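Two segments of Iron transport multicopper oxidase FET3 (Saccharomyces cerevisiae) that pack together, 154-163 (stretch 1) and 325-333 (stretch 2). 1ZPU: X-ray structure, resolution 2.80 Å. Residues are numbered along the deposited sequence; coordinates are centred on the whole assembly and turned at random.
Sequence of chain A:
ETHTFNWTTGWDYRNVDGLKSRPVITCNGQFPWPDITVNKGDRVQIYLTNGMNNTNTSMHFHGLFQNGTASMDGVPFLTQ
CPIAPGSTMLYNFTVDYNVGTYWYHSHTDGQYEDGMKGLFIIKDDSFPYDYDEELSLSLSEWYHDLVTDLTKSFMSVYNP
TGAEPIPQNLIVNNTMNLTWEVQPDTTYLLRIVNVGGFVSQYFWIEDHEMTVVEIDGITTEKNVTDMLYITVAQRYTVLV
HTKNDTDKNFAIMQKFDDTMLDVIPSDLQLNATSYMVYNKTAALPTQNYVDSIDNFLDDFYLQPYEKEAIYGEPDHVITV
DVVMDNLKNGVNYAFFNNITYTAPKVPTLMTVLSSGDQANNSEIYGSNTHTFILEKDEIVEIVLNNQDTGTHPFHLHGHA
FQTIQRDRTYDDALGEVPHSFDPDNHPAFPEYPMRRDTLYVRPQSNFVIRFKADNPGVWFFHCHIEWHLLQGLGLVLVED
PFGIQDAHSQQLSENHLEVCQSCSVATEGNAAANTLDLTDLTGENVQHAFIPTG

Stretch 1 154-163: FMSVYNPTGA
Stretch 2 325-333: DNLKNGVNY

An irregular, turn-rich segment packs against a β-hairpin in a small contact, 405 Å² summed over both sides, that rests on van der Waals packing, with no clear hydrogen bond crossing it. Stretch 1 leaves a helix at Met-155 (phi/psi -95/79) and makes two type I turns, Ser-156 to Asn-159 and Asn-159 to Gly-162, closed by Asn-159 N to Ser-156 O (3.1 Å) and Gly-162 N to Asn-159 O (3.3 Å). Asn-159 (chi1 t) braces them: its ND2 donates to Phe-154 O and Ala-163 O, both at 3.0 Å. In stretch 2, Asp-325 and Tyr-333 pair through reciprocal N-to-O bonds of 2.9 Å, and a type I turn spans Leu-327 to Gly-330.

CA atoms lie 5.1 Å apart at Val-157/Val-331 and at Gly-162/Asn-332. Met-155 CG meets Val-331 CG2 at 4.1 Å, the apolar side-chain contact. Val-157 (chi1 m) places CG1 3.3 Å from Asn-329 O and 3.9 Å from Gly-330 CA; an ideal CB on Gly-330 would clash with that methyl at 2.7 Å. The CA-to-CB bond of Asn-332 (chi1 t, chi2 -103°) points toward stretch 1, and its OD1 lies 3.4 Å from Gly-162 CA. An ideal CB on Gly-162 would fall 2.1 Å from Asn-332 OD1, a clash, and the positive phi of Gly-162 (74°) by itself favours glycine.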

ATOM      1  N   PHE A 154      -9.937  19.179  -0.659  1.00 69.37           N
ATOM      2  CA  PHE A 154      -8.537  18.814  -0.436  1.00 69.12           C
ATOM      3  C   PHE A 154      -7.616  19.374  -1.511  1.00 69.24           C
ATOM      4  O   PHE A 154      -6.591  19.979  -1.210  1.00 69.23           O
ATOM      5  CB  PHE A 154      -8.344  17.303  -0.372  1.00 68.71           C
ATOM      6  CG  PHE A 154      -6.911  16.888  -0.292  1.00 67.65           C
ATOM      7  CD1 PHE A 154      -6.076  17.404   0.707  1.00 67.09           C
ATOM      8  CD2 PHE A 154      -6.392  15.968  -1.200  1.00 66.80           C
ATOM      9  CE1 PHE A 154      -4.737  17.020   0.794  1.00 67.35           C
ATOM     10  CE2 PHE A 154      -5.059  15.561  -1.126  1.00 66.66           C
ATOM     11  CZ  PHE A 154      -4.223  16.089  -0.129  1.00 67.99           C
ATOM     12  N   MET A 155      -7.968  19.126  -2.764  1.00 69.47           N
ATOM     13  CA  MET A 155      -7.220  19.628  -3.895  1.00 69.70           C
ATOM     14  C   MET A 155      -7.885  20.931  -4.324  1.00 69.59           C
ATOM     15  O   MET A 155      -8.650  20.966  -5.290  1.00 69.74           O
ATOM     16  CB  MET A 155      -7.247  18.603  -5.025  1.00 69.91           C
ATOM     17  CG  MET A 155      -5.888  18.350  -5.645  1.00 71.51           C
ATOM     18  SD  MET A 155      -4.941  17.126  -4.715  1.00 70.75           S
ATOM     19  CE  MET A 155      -5.847  15.678  -5.221  1.00 74.18           C
ATOM     20  N   SER A 156      -7.593  21.999  -3.590  1.00 69.46           N
ATOM     21  CA  SER A 156      -8.364  23.227  -3.674  1.00 69.36           C
ATOM     22  C   SER A 156      -7.470  24.421  -3.399  1.00 69.28           C
ATOM     23  O   SER A 156      -6.488  24.294  -2.665  1.00 69.37           O
ATOM     24  CB  SER A 156      -9.494  23.182  -2.634  1.00 69.23           C
ATOM     25  OG  SER A 156     -10.209  24.405  -2.593  1.00 69.76           O
ATOM     26  N   VAL A 157      -7.823  25.576  -3.968  1.00 69.11           N
ATOM     27  CA  VAL A 157      -7.132  26.826  -3.670  1.00 69.03           C
ATOM     28  C   VAL A 157      -7.371  27.286  -2.235  1.00 68.98           C
ATOM     29  O   VAL A 157      -6.615  28.095  -1.713  1.00 69.17           O
ATOM     30  CB  VAL A 157      -7.544  27.970  -4.618  1.00 69.01           C
ATOM     31  CG1 VAL A 157      -6.806  27.870  -5.924  1.00 69.02           C
ATOM     32  CG2 VAL A 157      -9.046  27.979  -4.835  1.00 69.18           C
ATOM     33  N   TYR A 158      -8.422  26.783  -1.600  1.00 68.79           N
ATOM     34  CA  TYR A 158      -8.671  27.125  -0.206  1.00 68.78           C
ATOM     35  C   TYR A 158      -7.971  26.147   0.743  1.00 68.95           C
ATOM     36  O   TYR A 158      -8.248  26.119   1.943  1.00 68.94           O
ATOM     37  CB  TYR A 158     -10.165  27.239   0.065  1.00 68.62           C
ATOM     38  CG  TYR A 158     -10.886  28.005  -1.016  1.00 68.78           C
ATOM     39  CD1 TYR A 158     -11.695  27.347  -1.939  1.00 68.88           C
ATOM     40  CD2 TYR A 158     -10.734  29.380  -1.144  1.00 68.11           C
ATOM     41  CE1 TYR A 158     -12.347  28.041  -2.952  1.00 68.49           C
ATOM     42  CE2 TYR A 158     -11.379  30.076  -2.147  1.00 68.34           C
ATOM     43  CZ  TYR A 158     -12.186  29.399  -3.050  1.00 68.57           C
ATOM     44  OH  TYR A 158     -12.845  30.079  -4.051  1.00 68.92           O
ATOM     45  N   ASN A 159      -7.051  25.361   0.182  1.00 68.98           N
ATOM     46  CA  ASN A 159      -6.190  24.482   0.947  1.00 68.99           C
ATOM     47  C   ASN A 159      -4.748  24.574   0.476  1.00 69.09           C
ATOM     48  O   ASN A 159      -4.212  23.596  -0.049  1.00 69.00           O
ATOM     49  CB  ASN A 159      -6.651  23.039   0.825  1.00 69.03           C
ATOM     50  CG  ASN A 159      -5.990  22.139   1.851  1.00 68.99           C
ATOM     51  OD1 ASN A 159      -5.745  22.558   2.979  1.00 70.35           O
ATOM     52  ND2 ASN A 159      -5.705  20.904   1.470  1.00 67.60           N
ATOM     53  N   PRO A 160      -4.105  25.744   0.673  1.00 69.16           N
ATOM     54  CA  PRO A 160      -2.753  25.975   0.153  1.00 69.17           C
ATOM     55  C   PRO A 160      -1.669  25.163   0.882  1.00 69.45           C
ATOM     56  O   PRO A 160      -0.597  24.933   0.328  1.00 69.71           O
ATOM     57  CB  PRO A 160      -2.540  27.463   0.398  1.00 68.98           C
ATOM     58  CG  PRO A 160      -3.871  28.009   0.794  1.00 68.67           C
ATOM     59  CD  PRO A 160      -4.599  26.913   1.416  1.00 68.91           C
ATOM     60  N   THR A 161      -1.957  24.733   2.108  1.00 69.65           N
ATOM     61  CA  THR A 161      -1.016  23.991   2.931  1.00 69.71           C
ATOM     62  C   THR A 161      -0.904  22.561   2.461  1.00 69.52           C
ATOM     63  O   THR A 161       0.048  21.868   2.805  1.00 69.83           O
ATOM     64  CB  THR A 161      -1.488  23.994   4.394  1.00 70.08           C
ATOM     65  OG1 THR A 161      -1.453  25.333   4.879  1.00 70.49           O
ATOM     66  CG2 THR A 161      -0.587  23.133   5.295  1.00 71.16           C
ATOM     67  N   GLY A 162      -1.884  22.104   1.692  1.00 69.34           N
ATOM     68  CA  GLY A 162      -1.960  20.693   1.316  1.00 69.09           C
ATOM     69  C   GLY A 162      -2.402  19.819   2.477  1.00 69.16           C
ATOM     70  O   GLY A 162      -2.217  18.601   2.441  1.00 69.36           O
ATOM     71  N   ALA A 163      -2.996  20.434   3.500  1.00 69.17           N
ATOM     72  CA  ALA A 163      -3.493  19.722   4.674  1.00 69.12           C
ATOM     73  C   ALA A 163      -4.433  18.602   4.262  1.00 69.42           C
ATOM     74  O   ALA A 163      -5.423  18.825   3.563  1.00 69.89           O
ATOM     75  CB  ALA A 163      -4.181  20.672   5.631  1.00 68.65           C
ATOM     76  N   ASP A 325       4.437  21.150  -2.783  1.00 69.50           N
ATOM     77  CA  ASP A 325       4.509  22.543  -3.259  1.00 69.50           C
ATOM     78  C   ASP A 325       3.302  22.980  -4.085  1.00 69.21           C
ATOM     79  O   ASP A 325       2.609  22.151  -4.671  1.00 69.14           O
ATOM     80  CB  ASP A 325       5.779  22.780  -4.069  1.00 69.61           C
ATOM     81  CG  ASP A 325       6.140  24.241  -4.141  1.00 70.62           C
ATOM     82  OD1 ASP A 325       6.811  24.668  -5.108  1.00 71.66           O
ATOM     83  OD2 ASP A 325       5.740  24.975  -3.216  1.00 72.34           O
ATOM     84  N   ASN A 326       3.068  24.287  -4.130  1.00 69.05           N
ATOM     85  CA  ASN A 326       1.950  24.860  -4.891  1.00 69.02           C
ATOM     86  C   ASN A 326       2.292  25.120  -6.358  1.00 68.95           C
ATOM     87  O   ASN A 326       3.388  25.584  -6.676  1.00 69.01           O
ATOM     88  CB  ASN A 326       1.460  26.150  -4.221  1.00 68.72           C
ATOM     89  CG  ASN A 326       0.785  25.890  -2.888  1.00 68.86           C
ATOM     90  OD1 ASN A 326      -0.224  25.190  -2.816  1.00 69.26           O
ATOM     91  ND2 ASN A 326       1.343  26.446  -1.820  1.00 69.13           N
ATOM     92  N   LEU A 327       1.348  24.822  -7.245  1.00 68.94           N
ATOM     93  CA  LEU A 327       1.509  25.118  -8.669  1.00 68.97           C
ATOM     94  C   LEU A 327       0.652  26.321  -9.141  1.00 69.14           C
ATOM     95  O   LEU A 327      -0.074  26.942  -8.348  1.00 69.17           O
ATOM     96  CB  LEU A 327       1.234  23.863  -9.520  1.00 68.86           C
ATOM     97  CG  LEU A 327       2.162  22.639  -9.451  1.00 67.85           C
ATOM     98  CD1 LEU A 327       1.707  21.596 -10.434  1.00 67.53           C
ATOM     99  CD2 LEU A 327       3.597  22.991  -9.737  1.00 67.67           C
ATOM    100  N   LYS A 328       0.758  26.640 -10.432  1.00 69.21           N
ATOM    101  CA  LYS A 328       0.084  27.787 -11.064  1.00 69.18           C
ATOM    102  C   LYS A 328      -1.423  27.862 -10.785  1.00 69.19           C
ATOM    103  O   LYS A 328      -1.995  28.955 -10.688  1.00 69.21           O
ATOM    104  CB  LYS A 328       0.294  27.714 -12.574  1.00 69.08           C
ATOM    105  CG  LYS A 328       0.784  28.983 -13.188  1.00 69.37           C
ATOM    106  CD  LYS A 328       0.532  28.977 -14.679  1.00 69.54           C
ATOM    107  CE  LYS A 328       1.367  30.027 -15.369  1.00 69.51           C
ATOM    108  NZ  LYS A 328       1.072  30.018 -16.814  1.00 70.18           N
ATOM    109  N   ASN A 329      -2.067  26.702 -10.669  1.00 69.16           N
ATOM    110  CA  ASN A 329      -3.502  26.680 -10.392  1.00 69.23           C
ATOM    111  C   ASN A 329      -3.836  26.872  -8.909  1.00 69.16           C
ATOM    112  O   ASN A 329      -5.005  26.830  -8.522  1.00 69.11           O
ATOM    113  CB  ASN A 329      -4.187  25.443 -10.991  1.00 69.18           C
ATOM    114  CG  ASN A 329      -3.818  24.156 -10.283  1.00 69.73           C
ATOM    115  OD1 ASN A 329      -2.923  24.117  -9.432  1.00 70.36           O
ATOM    116  ND2 ASN A 329      -4.517  23.084 -10.634  1.00 69.95           N
ATOM    117  N   GLY A 330      -2.803  27.089  -8.095  1.00 69.10           N
ATOM    118  CA  GLY A 330      -2.968  27.425  -6.686  1.00 69.08           C
ATOM    119  C   GLY A 330      -3.147  26.246  -5.749  1.00 69.28           C
ATOM    120  O   GLY A 330      -3.182  26.424  -4.529  1.00 69.42           O
ATOM    121  N   VAL A 331      -3.270  25.039  -6.298  1.00 69.26           N
ATOM    122  CA  VAL A 331      -3.437  23.858  -5.457  1.00 69.13           C
ATOM    123  C   VAL A 331      -2.089  23.236  -5.104  1.00 68.99           C
ATOM    124  O   VAL A 331      -1.091  23.450  -5.796  1.00 68.91           O
ATOM    125  CB  VAL A 331      -4.443  22.805  -6.046  1.00 69.45           C
ATOM    126  CG1 VAL A 331      -5.419  23.446  -7.024  1.00 68.72           C
ATOM    127  CG2 VAL A 331      -3.727  21.628  -6.689  1.00 69.89           C
ATOM    128  N   ASN A 332      -2.075  22.474  -4.017  1.00 68.92           N
ATOM    129  CA  ASN A 332      -0.853  21.887  -3.495  1.00 68.80           C
ATOM    130  C   ASN A 332      -0.625  20.445  -3.970  1.00 68.71           C
ATOM    131  O   ASN A 332      -1.429  19.555  -3.689  1.00 68.72           O
ATOM    132  CB  ASN A 332      -0.865  21.968  -1.971  1.00 68.75           C
ATOM    133  CG  ASN A 332       0.462  21.604  -1.360  1.00 68.80           C
ATOM    134  OD1 ASN A 332       0.635  20.501  -0.833  1.00 68.92           O
ATOM    135  ND2 ASN A 332       1.412  22.525  -1.424  1.00 68.76           N
ATOM    136  N   TYR A 333       0.478  20.235  -4.685  1.00 68.61           N
ATOM    137  CA  TYR A 333       0.836  18.929  -5.225  1.00 68.49           C
ATOM    138  C   TYR A 333       2.014  18.290  -4.487  1.00 68.79           C
ATOM    139  O   TYR A 333       2.726  18.962  -3.722  1.00 69.09           O
ATOM    140  CB  TYR A 333       1.162  19.058  -6.710  1.00 68.03           C
ATOM    141  CG  TYR A 333      -0.045  19.339  -7.580  1.00 67.76           C
ATOM    142  CD1 TYR A 333      -0.339  20.631  -8.002  1.00 67.46           C
ATOM    143  CD2 TYR A 333      -0.895  18.310  -7.977  1.00 67.11           C
ATOM    144  CE1 TYR A 333      -1.438  20.895  -8.810  1.00 67.33           C
ATOM    145  CE2 TYR A 333      -1.996  18.559  -8.772  1.00 67.53           C
ATOM    146  CZ  TYR A 333      -2.269  19.854  -9.190  1.00 67.79           C
ATOM    147  OH  TYR A 333      -3.377  20.101  -9.981  1.00 66.82           O
TER